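Local coordinates for protein lysozyme (Asticcacaulis excentricus, PDB 6H9D) that probably cleaves peptidoglycan as a phage-type lysozyme, forming the muramidase domain of SpmX, a protein linked to cell morphogenesis and stalk synthesis, at residues A9-E12 and L13-F17; S25-P28 and D29-M33. One frame throughout, in Å; residues are numbered along the deposited sequence. Where two conformers were deposited one is given.

Contact 1 comes first along the chain: residues 9-17 cover nearly all of helix 8-16 and run on to Phe17. Contact 2, at residues 25-33, is the tip of the hairpin formed by strands 24-26 and 32-35. Their centres lie about 24 Å apart and their nearest atoms about 11 Å, so the two do not touch and share no helix or strand. Contact 1 is packed among helices, its centre about 9 Å from the centre of the chain; contact 2 stands at the surface, its centre about 21 Å from that point. This fits the two-part build of phage lysozymes, in which a small beta-containing lobe faces the helical body across the substrate cleft.

Contact 1: residues A9-E12 and L13-F17; sequences AGVE and LIKSF
Helix 8-16 runs through both segments, and successive rungs of its i to i+4 ladder join them: Leu13 N donates to Ala9 O at 2.9 Å, Ile14 N to Gly10 O, and Lys15 N to Val11 O at 2.9 Å. The fourth rung, Ser16 N to Glu12 O at 3.0 Å, is the most bent, with 130° at the hydrogen. Beyond it Phe17 N reaches back three residues to Ile14 O, and Ser16 OG sits over the centre of the Phe17 ring.

Glu12 and Lys15 run alongside each other off one flank of the helix. Glu12 turns sharply at chi2 (-46°), while the lysine stays extended until a bend at chi3 (-60°), and the two ends meet as a salt bridge with Glu12 OE2 3.5 Å from Lys15 NZ. Glu12 OE1 is nearly as near to Lys15 NZ, at 3.6 Å, so neither oxygen is singled out. The pairing is loose. The lysine's stronger partner is Asp54 OD2 of helix 50-71, in a salt bridge, so its charge is probably shared between two acids. Val11 CG1 lies 4.3 Å from Lys15 CE. On the buried side Ile14 folds CG1 back along the helix, 3.4 Å from Gly10 O.

The helix is wedged among three others. Ile14 reaches Val85, Ser86 and Phe89 of helix 78-91 as well as Leu61 of helix 50-71; Leu13 rests on Ser141 and Leu145 of helix 133-146, and Val11 and Glu12 face helix 50-71 at Asp54.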
loop_
_atom_site.group_PDB
_atom_site.type_symbol
_atom_site.label_atom_id
_atom_site.label_comp_id
_atom_site.label_asym_id
_atom_site.label_seq_id
_atom_site.Cartn_x
_atom_site.Cartn_y
_atom_site.Cartn_z
ATOM N N ALA A 9 -11.664 -6.900 0.875
ATOM C CA ALA A 9 -11.744 -5.962 -0.265
ATOM C C ALA A 9 -10.449 -5.135 -0.368
ATOM O O ALA A 9 -9.965 -4.862 -1.473
ATOM C CB ALA A 9 -12.953 -5.064 -0.112
ATOM N N GLY A 10 -9.926 -4.723 0.790
ATOM C CA GLY A 10 -8.692 -3.945 0.908
ATOM C C GLY A 10 -7.496 -4.713 0.375
ATOM O O GLY A 10 -6.656 -4.201 -0.360
ATOM N N VAL A 11 -7.414 -5.995 0.755
ATOM C CA VAL A 11 -6.373 -6.873 0.247
ATOM C C VAL A 11 -6.489 -6.993 -1.274
ATOM O O VAL A 11 -5.499 -6.897 -1.973
ATOM C CB VAL A 11 -6.396 -8.249 0.943
ATOM C CG1 VAL A 11 -5.431 -9.204 0.270
ATOM C CG2 VAL A 11 -6.086 -8.102 2.433
ATOM N N GLU A 12 -7.709 -7.173 -1.790
ATOM C CA GLU A 12 -7.900 -7.353 -3.246
ATOM C C GLU A 12 -7.481 -6.076 -3.997
ATOM O O GLU A 12 -6.875 -6.142 -5.058
ATOM C CB GLU A 12 -9.354 -7.697 -3.593
ATOM C CG GLU A 12 -9.836 -9.033 -3.056
ATOM C CD GLU A 12 -8.900 -10.217 -3.244
ATOM O OE1 GLU A 12 -8.395 -10.397 -4.378
ATOM O OE2 GLU A 12 -8.690 -10.952 -2.251
ATOM N N LEU A 13 -7.801 -4.905 -3.445
ATOM C CA LEU A 13 -7.370 -3.648 -4.049
ATOM C C LEU A 13 -5.837 -3.631 -4.193
ATOM O O LEU A 13 -5.275 -3.353 -5.247
ATOM C CB LEU A 13 -7.847 -2.476 -3.184
ATOM C CG LEU A 13 -7.356 -1.114 -3.676
ATOM C CD1 LEU A 13 -8.007 -0.783 -5.005
ATOM C CD2 LEU A 13 -7.612 -0.003 -2.674
ATOM N N ILE A 14 -5.149 -3.964 -3.105
ATOM C CA ILE A 14 -3.702 -3.911 -3.065
ATOM C C ILE A 14 -3.120 -4.897 -4.081
ATOM O O ILE A 14 -2.206 -4.560 -4.844
ATOM C CB ILE A 14 -3.212 -4.148 -1.625
ATOM C CG1 ILE A 14 -3.549 -2.916 -0.780
ATOM C CG2 ILE A 14 -1.735 -4.500 -1.586
ATOM C CD1 ILE A 14 -3.218 -3.041 0.684
ATOM N N LYS A 15 -3.699 -6.095 -4.120
ATOM C CA LYS A 15 -3.246 -7.140 -5.019
ATOM C C LYS A 15 -3.435 -6.701 -6.483
ATOM O O LYS A 15 -2.706 -7.139 -7.356
ATOM C CB LYS A 15 -4.044 -8.397 -4.683
ATOM C CG LYS A 15 -3.598 -9.686 -5.331
ATOM C CD LYS A 15 -4.572 -10.814 -5.029
ATOM C CE LYS A 15 -4.677 -11.073 -3.544
ATOM N NZ LYS A 15 -5.540 -12.237 -3.250
ATOM N N SER A 16 -4.439 -5.866 -6.743
ATOM C CA SER A 16 -4.816 -5.485 -8.097
ATOM C C SER A 16 -3.710 -4.647 -8.733
ATOM O O SER A 16 -3.628 -4.576 -9.939
ATOM C CB SER A 16 -6.147 -4.757 -8.118
ATOM O OG SER A 16 -6.020 -3.461 -7.553
ATOM N N PHE A 17 -2.840 -4.045 -7.913
ATOM C CA PHE A 17 -1.751 -3.233 -8.408
ATOM C C PHE A 17 -0.477 -4.068 -8.576
ATOM O O PHE A 17 0.549 -3.548 -9.005
ATOM C CB PHE A 17 -1.492 -2.029 -7.485
ATOM C CG PHE A 17 -2.708 -1.190 -7.207
ATOM C CD1 PHE A 17 -3.413 -0.620 -8.249
ATOM C CD2 PHE A 17 -3.158 -0.971 -5.910
ATOM C CE1 PHE A 17 -4.559 0.116 -8.000
ATOM C CE2 PHE A 17 -4.278 -0.197 -5.665
ATOM C CZ PHE A 17 -4.981 0.340 -6.720
#

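Contact 2: residues S25-P28 and D29-M33; sequences SQLP and DGRWM
This is the tip of a beta hairpin, closed by a type I turn from Leu27 to Gly30 with a G1 bulge after it. Gly30 N donates to Leu27 O at 2.8 Å, while Leu27 N makes an almost straight bond to Arg31 O at 2.7 Å; Gly30 takes the left-handed backbone conformation that this bulge uses. Further down, Ser25 and Met33 form an antiparallel hydrogen-bonded pair, Ser25 N to Met33 O at 3.0 Å with the return bond beside it.

Gln26 and Trp32, the non-hydrogen-bonded pair, project from one face of the hairpin. Gln26 CB stands over the indole, 3.6 Å from the centroid of the six-membered ring of Trp32, a CH-pi contact. The extended chain then carries the amide across the ring, the two planes stacked 25° apart, and Gln26 NE2 donates to Gly30 O at 2.8 Å, with 176° at the hydrogen. One side chain thus ties strand 24-26 to the bulge and fixes the turn of its own amide.

Asp29 braces the turn with its carboxylate, which a chi1 of 69° swings back toward Leu27 and Arg31. Asp29 OD1 accepts from Arg31 N at 3.1 Å, an Asx turn, the donor coming from above the carboxylate plane; Asp29 OD2 instead offers its syn lone pair to Arg31 NE at 2.7 Å in a salt bridge. Leu27 CD1 covers one face of that guanidinium.

The hairpin tip stands out at the surface, backed by loops: Leu27, Arg31 and Met33 lean on Thr39, and Trp32 meets Glu44, both beyond strand 32-35.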
loop_
_atom_site.group_PDB
_atom_site.type_symbol
_atom_site.label_atom_id
_atom_site.label_comp_id
_atom_site.label_asym_id
_atom_site.label_seq_id
_atom_site.Cartn_x
_atom_site.Cartn_y
_atom_site.Cartn_z
ATOM N N SER A 25 12.088 -15.559 -8.061
ATOM C CA SER A 25 13.076 -14.956 -8.982
ATOM C C SER A 25 14.078 -14.154 -8.147
ATOM O O SER A 25 13.669 -13.548 -7.172
ATOM C CB SER A 25 12.414 -14.144 -10.045
ATOM O OG SER A 25 12.062 -12.873 -9.566
ATOM N N GLN A 26 15.342 -14.146 -8.555
ATOM C CA GLN A 26 16.405 -13.500 -7.761
ATOM C C GLN A 26 16.531 -12.017 -8.092
ATOM O O GLN A 26 16.491 -11.660 -9.270
ATOM C CB GLN A 26 17.725 -14.243 -7.952
ATOM C CG GLN A 26 18.802 -13.811 -6.977
ATOM C CD GLN A 26 19.920 -14.815 -6.925
ATOM O OE1 GLN A 26 20.266 -15.414 -7.924
ATOM N NE2 GLN A 26 20.484 -15.014 -5.754
ATOM N N LEU A 27 16.684 -11.205 -7.051
ATOM C CA LEU A 27 16.871 -9.751 -7.214
ATOM C C LEU A 27 18.366 -9.464 -7.329
ATOM O O LEU A 27 19.160 -10.311 -6.944
ATOM C CB LEU A 27 16.299 -9.034 -5.992
ATOM C CG LEU A 27 14.880 -9.413 -5.589
ATOM C CD1 LEU A 27 14.631 -9.024 -4.150
ATOM C CD2 LEU A 27 13.869 -8.751 -6.492
ATOM N N PRO A 28 18.768 -8.294 -7.848
ATOM C CA PRO A 28 20.184 -7.912 -7.928
ATOM C C PRO A 28 20.989 -8.152 -6.641
ATOM O O PRO A 28 22.095 -8.666 -6.701
ATOM C CB PRO A 28 20.093 -6.410 -8.238
ATOM C CG PRO A 28 18.848 -6.307 -9.083
ATOM C CD PRO A 28 17.878 -7.282 -8.439
ATOM N N ASP A 29 20.407 -7.812 -5.484
ATOM C CA ASP A 29 21.112 -7.927 -4.196
ATOM C C ASP A 29 21.229 -9.395 -3.755
ATOM O O ASP A 29 21.816 -9.675 -2.720
ATOM C CB ASP A 29 20.442 -7.070 -3.121
ATOM C CG ASP A 29 19.075 -7.564 -2.677
ATOM O OD1 ASP A 29 18.538 -8.498 -3.322
ATOM O OD2 ASP A 29 18.550 -6.998 -1.698
ATOM N N GLY A 30 20.661 -10.327 -4.530
ATOM C CA GLY A 30 20.832 -11.767 -4.287
ATOM C C GLY A 30 19.636 -12.408 -3.578
ATOM O O GLY A 30 19.508 -13.635 -3.526
ATOM N N ARG A 31 18.766 -11.579 -2.983
ATOM C CA ARG A 31 17.553 -12.064 -2.322
ATOM C C ARG A 31 16.580 -12.585 -3.381
ATOM O O ARG A 31 16.736 -12.303 -4.574
ATOM C CB ARG A 31 16.865 -10.939 -1.548
ATOM C CG ARG A 31 17.641 -10.423 -0.344
ATOM C CD ARG A 31 16.879 -9.337 0.393
ATOM N NE ARG A 31 16.458 -8.249 -0.498
ATOM C CZ ARG A 31 15.351 -7.526 -0.375
ATOM N NH1 ARG A 31 14.473 -7.783 0.587
ATOM N NH2 ARG A 31 15.125 -6.539 -1.225
ATOM N N TRP A 32 15.564 -13.324 -2.923
ATOM C CA TRP A 32 14.545 -13.882 -3.784
ATOM C C TRP A 32 13.205 -13.189 -3.545
ATOM O O TRP A 32 12.923 -12.724 -2.438
ATOM C CB TRP A 32 14.479 -15.395 -3.588
ATOM C CG TRP A 32 15.750 -16.049 -4.034
ATOM C CD1 TRP A 32 16.922 -16.135 -3.338
ATOM C CD2 TRP A 32 16.004 -16.653 -5.317
ATOM N NE1 TRP A 32 17.880 -16.750 -4.098
ATOM C CE2 TRP A 32 17.343 -17.095 -5.309
ATOM C CE3 TRP A 32 15.234 -16.858 -6.465
ATOM C CZ2 TRP A 32 17.923 -17.730 -6.406
ATOM C CZ3 TRP A 32 15.802 -17.500 -7.545
ATOM C CH2 TRP A 32 17.131 -17.920 -7.516
ATOM N N MET A 33 12.401 -13.101 -4.610
ATOM C CA MET A 33 11.094 -12.485 -4.577
ATOM C C MET A 33 10.069 -13.493 -5.112
ATOM O O MET A 33 10.369 -14.259 -6.012
ATOM C CB MET A 33 11.073 -11.211 -5.430
ATOM C CG MET A 33 9.886 -10.289 -5.147
ATOM S SD MET A 33 9.969 -8.596 -5.875
ATOM C CE MET A 33 10.915 -7.683 -4.655
#